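Local coordinates for protein CofB (PDB 5AX6) that is a homotrimeric type IVb minor pilin of the CFA/III pilus of enterotoxigenic Escherichia coli and probably takes part in assembling that pilus, at residues N43-Q48 with I52-R57; I75-G78 with T83-F86; T88-Y91 with G96-G99; K122-D127 with V183-S188. All coordinates share one frame; numbering follows the deposited sequence.

Contact 1: N43-Q48 with I52-R57; sequences NPLYEQ and IPYINR
Pro44 sets its CB over one face of the Tyr54 ring, a CH-pi contact. This CB stands 3.7 Å from the centroid of the Tyr54 ring and only 11° off the ring normal. The motif is a pair of turns in the long loop that follows strand 37-42 of the pilin domain. An Asx turn at Asn43 faces a type I beta turn from Pro53 to Asn56. In the first, Asn43 OD1 accepts from Leu45 N. The peptide bond between Ile52 and Pro53, where the second turn starts, is cis.

Leu45 comes to the Tyr54 ring at its edge, with Leu45 CD2 4.1 Å from Tyr54 CD1. The same methyl also rests against the Tyr54 backbone carbonyl. Proline and leucine thus take the face and the edge of one ring, whose hydroxyl bonds to the Phe86 carbonyl. The Leu45 side chain also touches helix 4-25 at Phe24 and Val25.

Arg57 supplies the polar part. Its chain bends at chi2 (-70°), which folds the guanidinium back toward the turns. That group stands nearly upright to the Tyr46 ring, the planes 84° apart. Across the contact, Arg57 NH2 donates to Leu45 O at 2.8 Å, from above that carbonyl's plane. Arg57 NH2 also bonds to Ser137 O. Replacing this arginine by an alanine removes its donors and would probably leave the carbonyls of Leu45, Tyr54 and Asn56 without these bonds and untie the two turns. Arg57 NH1 donates to Tyr54 O at 2.8 Å and to Asn56 O at 2.9 Å, both in the guanidinium plane.

Contact 2: I75-G78 with T83-F86; sequences INWG and TRIF
The Trp77 indole meets two residues of 83-86, both obliquely to its plane. The Thr83 methyl touches its six-membered ring, with Thr83 CG2 3.5 Å from Trp77 CE3. Farther along the same ring, Arg84 NH1 lies 3.7 Å from Trp77 CZ2. The guanidinium plane is turned 57° from the indole. Arg84 arrives there on a chain extended from CG to NE, and NH1 forms a salt bridge with Glu17 of helix 4-25.

Thr83 makes both a polar and an apolar contact. Thr83 OG1 donates to Asn76 O at 2.8 Å, tilted 19° from the carbonyl plane. Its methyl CG2 stands anti to the backbone N, while OG1 sits beside it (chi1 -61°), and the methyl touches both Trp77 and Ile75. There it is tight: Thr83 CG2 is 3.4 Å from Ile75 CG2, closer than usual for two carbons. One threonine therefore pins both the backbone and the side chains of the strand end.

Residues 83-86 turn with helical backbone angles, Phe86 N bonded to Thr83 O at 3.1 Å. The arrangement is a turn packed on the end of edge strand 75-76, in the antiparallel sheet of the pilin domain.

Contact 3: T88-Y91 with G96-G99; sequences TRKY and GTQG
Lys90 and Thr97 carry the backbone bond of this contact. Thr97 N donates to Lys90 O at 2.8 Å and 166°, a nearly straight bond. The same Lys90 O receives a CA-H...O contact from Gly96 CA at 3.3 Å.

The Lys90 amine gives the side-chain bonds. Lys90 NZ donates to Gly99 O at 3.1 Å and to Thr97 O at 3.2 Å, in each case nearly along the C=O axis. CG stands opposite the backbone N (chi1 175°), and the chain runs alongside Gly99 O before bending at chi4 (69°) to bring NZ to both carbonyls. A methionine in its place would probably leave the carbonyls of Thr97 and Gly99 without this shared donor and set the turn free to shift.

Thr97 OG1 works as an acceptor in an ST turn, taking Gly99 N at 3.0 Å. A water lies 2.6 Å from Thr97 OG1 and 2.8 Å from Arg89 O, to which it probably donates, so it bridges the segments.

Packing is lighter. Tyr91 CD1 approaches Gly96 CA at 3.7 Å, and Lys90 CG lies over the centre of one face of the Tyr91 ring. A side chain at Gly96 would run into that ring. Nearby, Arg89 forms salt bridges with Glu102 and Asp106.

The chemistry is mostly polar: one backbone bond, a lysine amine and a water join the two ends of a surface loop of the pilin domain that lacks regular strand pairing.

Contact 4: K122-D127 with V183-S188; sequences KIDRID and VERNSS
Asp124 OD2 is gripped by two groups. Arg185 NH1 forms a salt bridge with Asp124 OD2 at 3.1 Å, and Trp193 NE1 gives that oxygen a hydrogen bond. Asp124 and Arg185 come from opposite directions. Their flat groups are set almost at right angles, the carboxylate and guanidinium planes 84° apart, and the carboxylate oxygen meets the guanidinium obliquely.

A water completes the link. It donates to Asp124 OD1 at 2.5 Å and accepts from Arg185 NH2 at 3.2 Å, lying in the guanidinium plane at its edge. Both carboxylate oxygens are thus tied to Arg185, one directly and one through water. Arg185 CG sits between the backbone N and the carbonyl carbon (chi1 59°), and from there the chain runs extended to NE, bringing the guanidinium over to Asp124.

Asp124 and Arg185 lie on strands 121-130 and 179-185 of one antiparallel sheet in the pilin domain. These strands are not neighbours: 139-148 and 220-227 run between them. Strand 121-130 carries a classic beta bulge, where Asp124 and Arg125 both face Ile145.

The residue after Asp124 has its own ion pair. Arg125 takes Asp127 side-on, with Arg125 NE donating to Asp127 OD1 at 2.9 Å and NH2 to Asp127 OD2 at 3.1 Å. The first bond uses the syn lone pair of OD1 and is nearly straight, at 170°. Arg125 also makes a cation-pi contact with Phe74.

All four contacts belong to the pilin domain, on the same side of the chain's centre, and follow one another along the sequence. Contacts 1 and 2 have centres about 13 Å apart and touch: Pro53 packs on Phe86, and Asn56 on Ile75. Contacts 2 and 3 are also about 13 Å apart and meet where Ile85 packs on Gln98. Contacts 2 and 4 share the antiparallel sheet, in which strands 75-76 and 121-130 are neighbours, joined by a probable backbone hydrogen bond from Ile75 N to Ile126 O. Contacts 3 and 4 lie farthest apart, about 27 Å between centres. Contact 2 touches each of the other three, so it lies where the loop after strand 75-76 meets the edge of the sheet.

Contact 1: N43-Q48 with I52-R57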
loop_
_atom_site.group_PDB
_atom_site.type_symbol
_atom_site.label_atom_id
_atom_site.label_comp_id
_atom_site.label_asym_id
_atom_site.label_seq_id
_atom_site.Cartn_x
_atom_site.Cartn_y
_atom_site.Cartn_z
ATOM N N ASN A 43 33.423 -3.450 5.422
ATOM C CA ASN A 43 33.646 -4.587 6.322
ATOM C C ASN A 43 35.154 -4.860 6.459
ATOM O O ASN A 43 35.862 -4.955 5.454
ATOM C CB ASN A 43 32.905 -5.824 5.785
ATOM C CG ASN A 43 32.834 -6.961 6.793
ATOM O OD1 ASN A 43 33.782 -7.210 7.541
ATOM N ND2 ASN A 43 31.703 -7.667 6.804
ATOM N N PRO A 44 35.657 -4.978 7.701
ATOM C CA PRO A 44 37.093 -5.245 7.867
ATOM C C PRO A 44 37.554 -6.516 7.157
ATOM O O PRO A 44 38.741 -6.646 6.866
ATOM C CB PRO A 44 37.258 -5.379 9.397
ATOM C CG PRO A 44 35.887 -5.648 9.917
ATOM C CD PRO A 44 34.978 -4.851 9.000
ATOM N N LEU A 45 36.635 -7.442 6.888
ATOM C CA LEU A 45 36.978 -8.610 6.080
ATOM C C LEU A 45 37.599 -8.195 4.754
ATOM O O LEU A 45 38.461 -8.889 4.218
ATOM C CB LEU A 45 35.734 -9.468 5.815
ATOM C CG LEU A 45 35.092 -10.199 6.997
ATOM C CD1 LEU A 45 33.813 -10.893 6.537
ATOM C CD2 LEU A 45 36.048 -11.218 7.585
ATOM N N TYR A 46 37.167 -7.057 4.215
ATOM C CA TYR A 46 37.503 -6.740 2.829
ATOM C C TYR A 46 38.425 -5.524 2.675
ATOM O O TYR A 46 38.528 -4.927 1.596
ATOM C CB TYR A 46 36.203 -6.565 2.042
ATOM C CG TYR A 46 35.296 -7.760 2.210
ATOM C CD1 TYR A 46 35.717 -9.028 1.818
ATOM C CD2 TYR A 46 34.032 -7.633 2.784
ATOM C CE1 TYR A 46 34.896 -10.147 1.990
ATOM C CE2 TYR A 46 33.203 -8.738 2.956
ATOM C CZ TYR A 46 33.639 -9.990 2.561
ATOM O OH TYR A 46 32.822 -11.087 2.734
ATOM N N GLU A 47 39.110 -5.193 3.757
ATOM C CA GLU A 47 40.126 -4.148 3.757
ATOM C C GLU A 47 41.520 -4.742 3.644
ATOM O O GLU A 47 41.884 -5.628 4.415
ATOM C CB GLU A 47 40.029 -3.311 5.028
ATOM C CG GLU A 47 38.858 -2.356 5.045
ATOM C CD GLU A 47 39.000 -1.263 4.000
ATOM O OE1 GLU A 47 39.573 -0.201 4.322
ATOM O OE2 GLU A 47 38.545 -1.471 2.852
ATOM N N GLN A 48 42.309 -4.251 2.693
ATOM C CA GLN A 48 43.667 -4.768 2.506
ATOM C C GLN A 48 44.544 -4.581 3.738
ATOM O O GLN A 48 45.539 -5.280 3.912
ATOM C CB GLN A 48 44.341 -4.091 1.314
ATOM C CG GLN A 48 43.866 -4.563 -0.036
ATOM C CD GLN A 48 44.708 -3.987 -1.168
ATOM O OE1 GLN A 48 44.358 -2.965 -1.760
ATOM N NE2 GLN A 48 45.827 -4.640 -1.466
ATOM N N ILE A 52 44.577 -10.111 11.394
ATOM C CA ILE A 52 43.935 -11.331 11.878
ATOM C C ILE A 52 42.767 -11.009 12.807
ATOM O O ILE A 52 42.880 -10.119 13.644
ATOM C CB ILE A 52 44.970 -12.205 12.622
ATOM C CG1 ILE A 52 46.052 -12.678 11.645
ATOM C CG2 ILE A 52 44.297 -13.369 13.338
ATOM C CD1 ILE A 52 47.158 -13.510 12.290
ATOM N N PRO A 53 41.634 -11.733 12.686
ATOM C CA PRO A 53 41.290 -12.847 11.801
ATOM C C PRO A 53 40.562 -12.419 10.524
ATOM O O PRO A 53 40.128 -13.275 9.752
ATOM C CB PRO A 53 40.356 -13.677 12.666
ATOM C CG PRO A 53 39.551 -12.606 13.402
ATOM C CD PRO A 53 40.550 -11.472 13.657
ATOM N N TYR A 54 40.405 -11.118 10.321
ATOM C CA TYR A 54 39.587 -10.640 9.217
ATOM C C TYR A 54 40.178 -10.979 7.869
ATOM O O TYR A 54 39.438 -11.215 6.919
ATOM C CB TYR A 54 39.409 -9.132 9.290
ATOM C CG TYR A 54 38.696 -8.663 10.525
ATOM C CD1 TYR A 54 37.409 -9.101 10.810
ATOM C CD2 TYR A 54 39.304 -7.765 11.397
ATOM C CE1 TYR A 54 36.734 -8.647 11.940
ATOM C CE2 TYR A 54 38.637 -7.308 12.523
ATOM C CZ TYR A 54 37.367 -7.757 12.792
ATOM O OH TYR A 54 36.700 -7.309 13.919
ATOM N N ILE A 55 41.504 -10.965 7.774
ATOM C CA ILE A 55 42.147 -11.227 6.484
ATOM C C ILE A 55 42.414 -12.709 6.234
ATOM O O ILE A 55 42.962 -13.065 5.192
ATOM C CB ILE A 55 43.488 -10.484 6.349
ATOM C CG1 ILE A 55 44.436 -10.873 7.484
ATOM C CG2 ILE A 55 43.264 -8.987 6.300
ATOM C CD1 ILE A 55 45.804 -10.233 7.376
ATOM N N ASN A 56 42.059 -13.566 7.185
ATOM C CA ASN A 56 42.280 -15.001 7.022
ATOM C C ASN A 56 41.460 -15.571 5.867
ATOM O O ASN A 56 40.252 -15.371 5.817
ATOM C CB ASN A 56 41.925 -15.759 8.307
ATOM C CG ASN A 56 42.880 -15.472 9.438
ATOM O OD1 ASN A 56 43.433 -14.375 9.541
ATOM N ND2 ASN A 56 43.089 -16.465 10.293
ATOM N N ARG A 57 42.115 -16.291 4.957
ATOM C CA ARG A 57 41.418 -17.007 3.877
ATOM C C ARG A 57 42.015 -18.378 3.650
ATOM O O ARG A 57 43.228 -18.556 3.750
ATOM C CB ARG A 57 41.491 -16.246 2.544
ATOM C CG ARG A 57 40.881 -14.859 2.577
ATOM C CD ARG A 57 39.379 -14.927 2.693
ATOM N NE ARG A 57 38.852 -13.591 2.483
ATOM C CZ ARG A 57 38.802 -12.660 3.431
ATOM N NH1 ARG A 57 39.212 -12.938 4.667
ATOM N NH2 ARG A 57 38.337 -11.453 3.142
#

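Contact 2: I75-G78 with T83-F86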
loop_
_atom_site.group_PDB
_atom_site.type_symbol
_atom_site.label_atom_id
_atom_site.label_comp_id
_atom_site.label_asym_id
_atom_site.label_seq_id
_atom_site.Cartn_x
_atom_site.Cartn_y
_atom_site.Cartn_z
ATOM N N ILE A 75 40.303 -20.105 10.523
ATOM C CA ILE A 75 40.032 -19.335 11.729
ATOM C C ILE A 75 39.673 -20.290 12.861
ATOM O O ILE A 75 38.675 -21.005 12.791
ATOM C CB ILE A 75 38.895 -18.328 11.487
ATOM C CG1 ILE A 75 39.356 -17.281 10.468
ATOM C CG2 ILE A 75 38.469 -17.642 12.795
ATOM C CD1 ILE A 75 38.241 -16.300 10.072
ATOM N N ASN A 76 40.494 -20.324 13.899
ATOM C CA ASN A 76 40.202 -21.206 15.020
ATOM C C ASN A 76 39.015 -20.636 15.785
ATOM O O ASN A 76 38.883 -19.419 15.913
ATOM C CB ASN A 76 41.429 -21.359 15.923
ATOM C CG ASN A 76 41.384 -22.621 16.752
ATOM O OD1 ASN A 76 40.392 -23.355 16.745
ATOM N ND2 ASN A 76 42.459 -22.881 17.482
ATOM N N TRP A 77 38.131 -21.502 16.269
ATOM C CA TRP A 77 36.902 -21.035 16.912
ATOM C C TRP A 77 36.670 -21.744 18.245
ATOM O O TRP A 77 37.167 -22.848 18.455
ATOM C CB TRP A 77 35.703 -21.266 15.983
ATOM C CG TRP A 77 34.413 -20.575 16.410
ATOM C CD1 TRP A 77 33.349 -21.146 17.043
ATOM C CD2 TRP A 77 34.054 -19.207 16.176
ATOM N NE1 TRP A 77 32.356 -20.213 17.240
ATOM C CE2 TRP A 77 32.767 -19.011 16.715
ATOM C CE3 TRP A 77 34.708 -18.114 15.584
ATOM C CZ2 TRP A 77 32.112 -17.776 16.676
ATOM C CZ3 TRP A 77 34.054 -16.889 15.541
ATOM C CH2 TRP A 77 32.773 -16.731 16.085
ATOM N N GLY A 78 35.910 -21.107 19.136
ATOM C CA GLY A 78 35.483 -21.738 20.376
ATOM C C GLY A 78 36.416 -21.513 21.558
ATOM O O GLY A 78 37.203 -20.560 21.575
ATOM N N THR A 83 38.745 -15.352 19.137
ATOM C CA THR A 83 38.166 -15.010 17.844
ATOM C C THR A 83 36.789 -14.368 17.928
ATOM O O THR A 83 36.458 -13.514 17.106
ATOM C CB THR A 83 38.082 -16.259 16.962
ATOM O OG1 THR A 83 39.412 -16.753 16.766
ATOM C CG2 THR A 83 37.479 -15.905 15.598
ATOM N N ARG A 84 35.987 -14.754 18.920
ATOM C CA ARG A 84 34.625 -14.230 18.980
ATOM C C ARG A 84 34.583 -12.711 19.114
ATOM O O ARG A 84 33.651 -12.066 18.620
ATOM C CB ARG A 84 33.832 -14.875 20.131
ATOM C CG ARG A 84 32.327 -14.678 19.957
ATOM C CD ARG A 84 31.483 -15.295 21.083
ATOM N NE ARG A 84 30.055 -15.207 20.762
ATOM C CZ ARG A 84 29.389 -16.125 20.075
ATOM N NH1 ARG A 84 30.016 -17.218 19.653
ATOM N NH2 ARG A 84 28.100 -15.956 19.814
ATOM N N ILE A 85 35.585 -12.123 19.759
ATOM C CA ILE A 85 35.553 -10.677 19.978
ATOM C C ILE A 85 35.580 -9.884 18.676
ATOM O O ILE A 85 35.046 -8.782 18.613
ATOM C CB ILE A 85 36.715 -10.203 20.883
ATOM C CG1 ILE A 85 38.039 -10.203 20.129
ATOM C CG2 ILE A 85 36.789 -11.065 22.157
ATOM C CD1 ILE A 85 39.159 -9.508 20.879
ATOM N N PHE A 86 36.157 -10.450 17.623
ATOM C CA PHE A 86 36.232 -9.718 16.355
ATOM C C PHE A 86 34.938 -9.771 15.539
ATOM O O PHE A 86 34.773 -9.017 14.578
ATOM C CB PHE A 86 37.413 -10.258 15.538
ATOM C CG PHE A 86 38.714 -10.143 16.271
ATOM C CD1 PHE A 86 39.385 -8.932 16.309
ATOM C CD2 PHE A 86 39.234 -11.222 16.987
ATOM C CE1 PHE A 86 40.574 -8.803 17.009
ATOM C CE2 PHE A 86 40.433 -11.089 17.687
ATOM C CZ PHE A 86 41.091 -9.881 17.700
#

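Contact 3: T88-Y91 with G96-G99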
loop_
_atom_site.group_PDB
_atom_site.type_symbol
_atom_site.label_atom_id
_atom_site.label_comp_id
_atom_site.label_asym_id
_atom_site.label_seq_id
_atom_site.Cartn_x
_atom_site.Cartn_y
_atom_site.Cartn_z
ATOM N N THR A 88 31.894 -9.718 17.229
ATOM C CA THR A 88 30.850 -9.200 18.112
ATOM C C THR A 88 31.131 -7.738 18.455
ATOM O O THR A 88 32.232 -7.259 18.251
ATOM C CB THR A 88 30.726 -10.038 19.404
ATOM O OG1 THR A 88 32.015 -10.179 20.016
ATOM C CG2 THR A 88 30.167 -11.419 19.074
ATOM N N ARG A 89 30.126 -7.027 18.950
ATOM C CA ARG A 89 30.291 -5.593 19.199
ATOM C C ARG A 89 31.410 -5.285 20.182
ATOM O O ARG A 89 31.588 -5.987 21.178
ATOM C CB ARG A 89 28.993 -4.988 19.725
ATOM C CG ARG A 89 27.836 -5.004 18.734
ATOM C CD ARG A 89 26.591 -4.349 19.343
ATOM N NE ARG A 89 26.157 -5.027 20.569
ATOM C CZ ARG A 89 26.303 -4.537 21.801
ATOM N NH1 ARG A 89 26.877 -3.356 21.989
ATOM N NH2 ARG A 89 25.876 -5.236 22.851
ATOM N N LYS A 90 32.145 -4.217 19.906
ATOM C CA LYS A 90 33.146 -3.717 20.840
ATOM C C LYS A 90 32.539 -3.494 22.235
ATOM O O LYS A 90 33.157 -3.821 23.245
ATOM C CB LYS A 90 33.748 -2.420 20.320
ATOM C CG LYS A 90 34.736 -1.735 21.264
ATOM C CD LYS A 90 35.311 -0.479 20.625
ATOM C CE LYS A 90 36.421 0.145 21.472
ATOM N NZ LYS A 90 37.655 -0.701 21.508
ATOM N N TYR A 91 31.321 -2.963 22.286
ATOM C CA TYR A 91 30.715 -2.645 23.576
ATOM C C TYR A 91 29.762 -3.721 24.051
ATOM O O TYR A 91 28.771 -3.435 24.721
ATOM C CB TYR A 91 30.030 -1.272 23.511
ATOM C CG TYR A 91 31.086 -0.210 23.368
ATOM C CD1 TYR A 91 31.946 0.075 24.425
ATOM C CD2 TYR A 91 31.285 0.452 22.158
ATOM C CE1 TYR A 91 32.956 1.019 24.298
ATOM C CE2 TYR A 91 32.293 1.402 22.021
ATOM C CZ TYR A 91 33.118 1.683 23.096
ATOM O OH TYR A 91 34.116 2.614 22.973
ATOM N N GLY A 96 34.335 -1.685 26.757
ATOM C CA GLY A 96 34.802 -2.007 25.418
ATOM C C GLY A 96 35.810 -3.153 25.404
ATOM O O GLY A 96 36.725 -3.210 26.231
ATOM N N THR A 97 35.631 -4.076 24.467
ATOM C CA THR A 97 36.607 -5.137 24.238
ATOM C C THR A 97 37.755 -4.641 23.391
ATOM O O THR A 97 37.792 -3.471 23.002
ATOM C CB THR A 97 35.977 -6.347 23.522
ATOM O OG1 THR A 97 35.675 -5.983 22.165
ATOM C CG2 THR A 97 34.708 -6.801 24.232
ATOM N N GLN A 98 38.681 -5.545 23.071
ATOM C CA GLN A 98 39.753 -5.244 22.128
ATOM C C GLN A 98 39.277 -5.207 20.674
ATOM O O GLN A 98 40.032 -4.818 19.779
ATOM C CB GLN A 98 40.888 -6.268 22.264
ATOM C CG GLN A 98 41.620 -6.206 23.599
ATOM C CD GLN A 98 42.269 -4.857 23.839
ATOM O OE1 GLN A 98 43.098 -4.402 23.046
ATOM N NE2 GLN A 98 41.888 -4.202 24.934
ATOM N N GLY A 99 38.042 -5.638 20.431
ATOM C CA GLY A 99 37.452 -5.504 19.108
ATOM C C GLY A 99 37.361 -4.027 18.754
ATOM O O GLY A 99 37.193 -3.180 19.634
HETATM O O HOH W 1 33.902 -7.519 21.057
#

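Contact 4: K122-D127 with V183-S188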
loop_
_atom_site.group_PDB
_atom_site.type_symbol
_atom_site.label_atom_id
_atom_site.label_comp_id
_atom_site.label_asym_id
_atom_site.label_seq_id
_atom_site.Cartn_x
_atom_site.Cartn_y
_atom_site.Cartn_z
ATOM N N LYS A 122 30.137 -29.015 18.421
ATOM C CA LYS A 122 30.572 -27.621 18.552
ATOM C C LYS A 122 31.273 -27.151 17.289
ATOM O O LYS A 122 31.897 -27.949 16.598
ATOM C CB LYS A 122 31.543 -27.456 19.722
ATOM C CG LYS A 122 30.995 -27.841 21.078
ATOM C CD LYS A 122 32.078 -27.724 22.132
ATOM C CE LYS A 122 31.496 -27.940 23.528
ATOM N NZ LYS A 122 32.564 -28.281 24.518
ATOM N N ILE A 123 31.228 -25.855 17.016
ATOM C CA ILE A 123 32.050 -25.315 15.929
ATOM C C ILE A 123 33.502 -25.211 16.368
ATOM O O ILE A 123 33.819 -24.525 17.337
ATOM C CB ILE A 123 31.557 -23.936 15.467
ATOM C CG1 ILE A 123 30.113 -24.037 14.981
ATOM C CG2 ILE A 123 32.475 -23.392 14.355
ATOM C CD1 ILE A 123 29.410 -22.694 14.817
ATOM N N ASP A 124 34.389 -25.892 15.647
ATOM C CA ASP A 124 35.793 -25.955 16.031
ATOM C C ASP A 124 36.658 -24.990 15.217
ATOM O O ASP A 124 37.735 -24.574 15.638
ATOM C CB ASP A 124 36.315 -27.387 15.858
ATOM C CG ASP A 124 37.644 -27.605 16.550
ATOM O OD1 ASP A 124 37.772 -27.210 17.734
ATOM O OD2 ASP A 124 38.563 -28.161 15.914
ATOM N N ARG A 125 36.166 -24.628 14.042
ATOM C CA ARG A 125 36.992 -23.931 13.081
ATOM C C ARG A 125 36.126 -23.439 11.937
ATOM O O ARG A 125 35.115 -24.063 11.599
ATOM C CB ARG A 125 38.091 -24.875 12.581
ATOM C CG ARG A 125 38.706 -24.513 11.266
ATOM C CD ARG A 125 39.765 -25.543 10.898
ATOM N NE ARG A 125 40.061 -25.506 9.471
ATOM C CZ ARG A 125 40.996 -26.243 8.893
ATOM N NH1 ARG A 125 41.737 -27.065 9.629
ATOM N NH2 ARG A 125 41.196 -26.144 7.586
ATOM N N ILE A 126 36.518 -22.301 11.376
ATOM C CA ILE A 126 35.810 -21.682 10.264
ATOM C C ILE A 126 36.795 -21.379 9.157
ATOM O O ILE A 126 37.888 -20.862 9.417
ATOM C CB ILE A 126 35.095 -20.389 10.696
ATOM C CG1 ILE A 126 34.061 -20.704 11.782
ATOM C CG2 ILE A 126 34.435 -19.702 9.497
ATOM C CD1 ILE A 126 33.507 -19.453 12.481
ATOM N N ASP A 127 36.425 -21.730 7.924
ATOM C CA ASP A 127 37.256 -21.462 6.755
ATOM C C ASP A 127 36.535 -20.485 5.830
ATOM O O ASP A 127 35.472 -20.821 5.324
ATOM C CB ASP A 127 37.563 -22.757 5.962
ATOM C CG ASP A 127 38.430 -23.756 6.736
ATOM O OD1 ASP A 127 38.750 -23.499 7.915
ATOM O OD2 ASP A 127 38.776 -24.821 6.158
ATOM N N VAL A 183 34.752 -35.208 8.120
ATOM C CA VAL A 183 36.162 -34.904 8.291
ATOM C C VAL A 183 36.720 -35.659 9.488
ATOM O O VAL A 183 35.970 -36.154 10.322
ATOM C CB VAL A 183 36.402 -33.382 8.438
ATOM C CG1 VAL A 183 36.008 -32.674 7.134
ATOM C CG2 VAL A 183 35.627 -32.804 9.629
ATOM N N GLU A 184 38.040 -35.764 9.549
ATOM C CA GLU A 184 38.681 -36.530 10.595
ATOM C C GLU A 184 40.008 -35.907 10.982
ATOM O O GLU A 184 40.630 -35.176 10.203
ATOM C CB GLU A 184 38.896 -37.984 10.144
ATOM C CG GLU A 184 39.822 -38.105 8.944
ATOM C CD GLU A 184 39.992 -39.535 8.443
ATOM O OE1 GLU A 184 39.032 -40.102 7.872
ATOM O OE2 GLU A 184 41.099 -40.089 8.615
ATOM N N ARG A 185 40.443 -36.201 12.197
ATOM C CA ARG A 185 41.791 -35.858 12.598
ATOM C C ARG A 185 42.311 -36.954 13.509
ATOM O O ARG A 185 41.529 -37.695 14.115
ATOM C CB ARG A 185 41.841 -34.498 13.286
ATOM C CG ARG A 185 40.981 -34.389 14.514
ATOM C CD ARG A 185 40.975 -32.965 15.028
ATOM N NE ARG A 185 40.107 -32.802 16.186
ATOM C CZ ARG A 185 39.891 -31.646 16.800
ATOM N NH1 ARG A 185 40.473 -30.534 16.360
ATOM N NH2 ARG A 185 39.080 -31.599 17.848
ATOM N N ASN A 186 43.632 -37.062 13.583
ATOM C CA ASN A 186 44.263 -38.130 14.341
ATOM C C ASN A 186 44.310 -37.786 15.818
ATOM O O ASN A 186 44.345 -38.669 16.667
ATOM C CB ASN A 186 45.671 -38.405 13.799
ATOM C CG ASN A 186 45.648 -38.933 12.375
ATOM O OD1 ASN A 186 44.704 -39.620 11.978
ATOM N ND2 ASN A 186 46.679 -38.602 11.589
ATOM N N SER A 187 44.304 -36.491 16.113
ATOM C CA SER A 187 44.376 -36.011 17.483
ATOM C C SER A 187 43.323 -34.928 17.735
ATOM O O SER A 187 42.166 -35.079 17.348
ATOM C CB SER A 187 45.781 -35.482 17.785
ATOM O OG SER A 187 45.940 -35.202 19.166
ATOM N N SER A 188 43.726 -33.833 18.371
ATOM C CA SER A 188 42.760 -32.836 18.821
ATOM C C SER A 188 43.041 -31.401 18.335
ATOM O O SER A 188 42.464 -30.444 18.855
ATOM C CB SER A 188 42.696 -32.854 20.352
ATOM O OG SER A 188 41.560 -32.150 20.823
HETATM O O HOH W 2 38.830 -28.787 19.427
#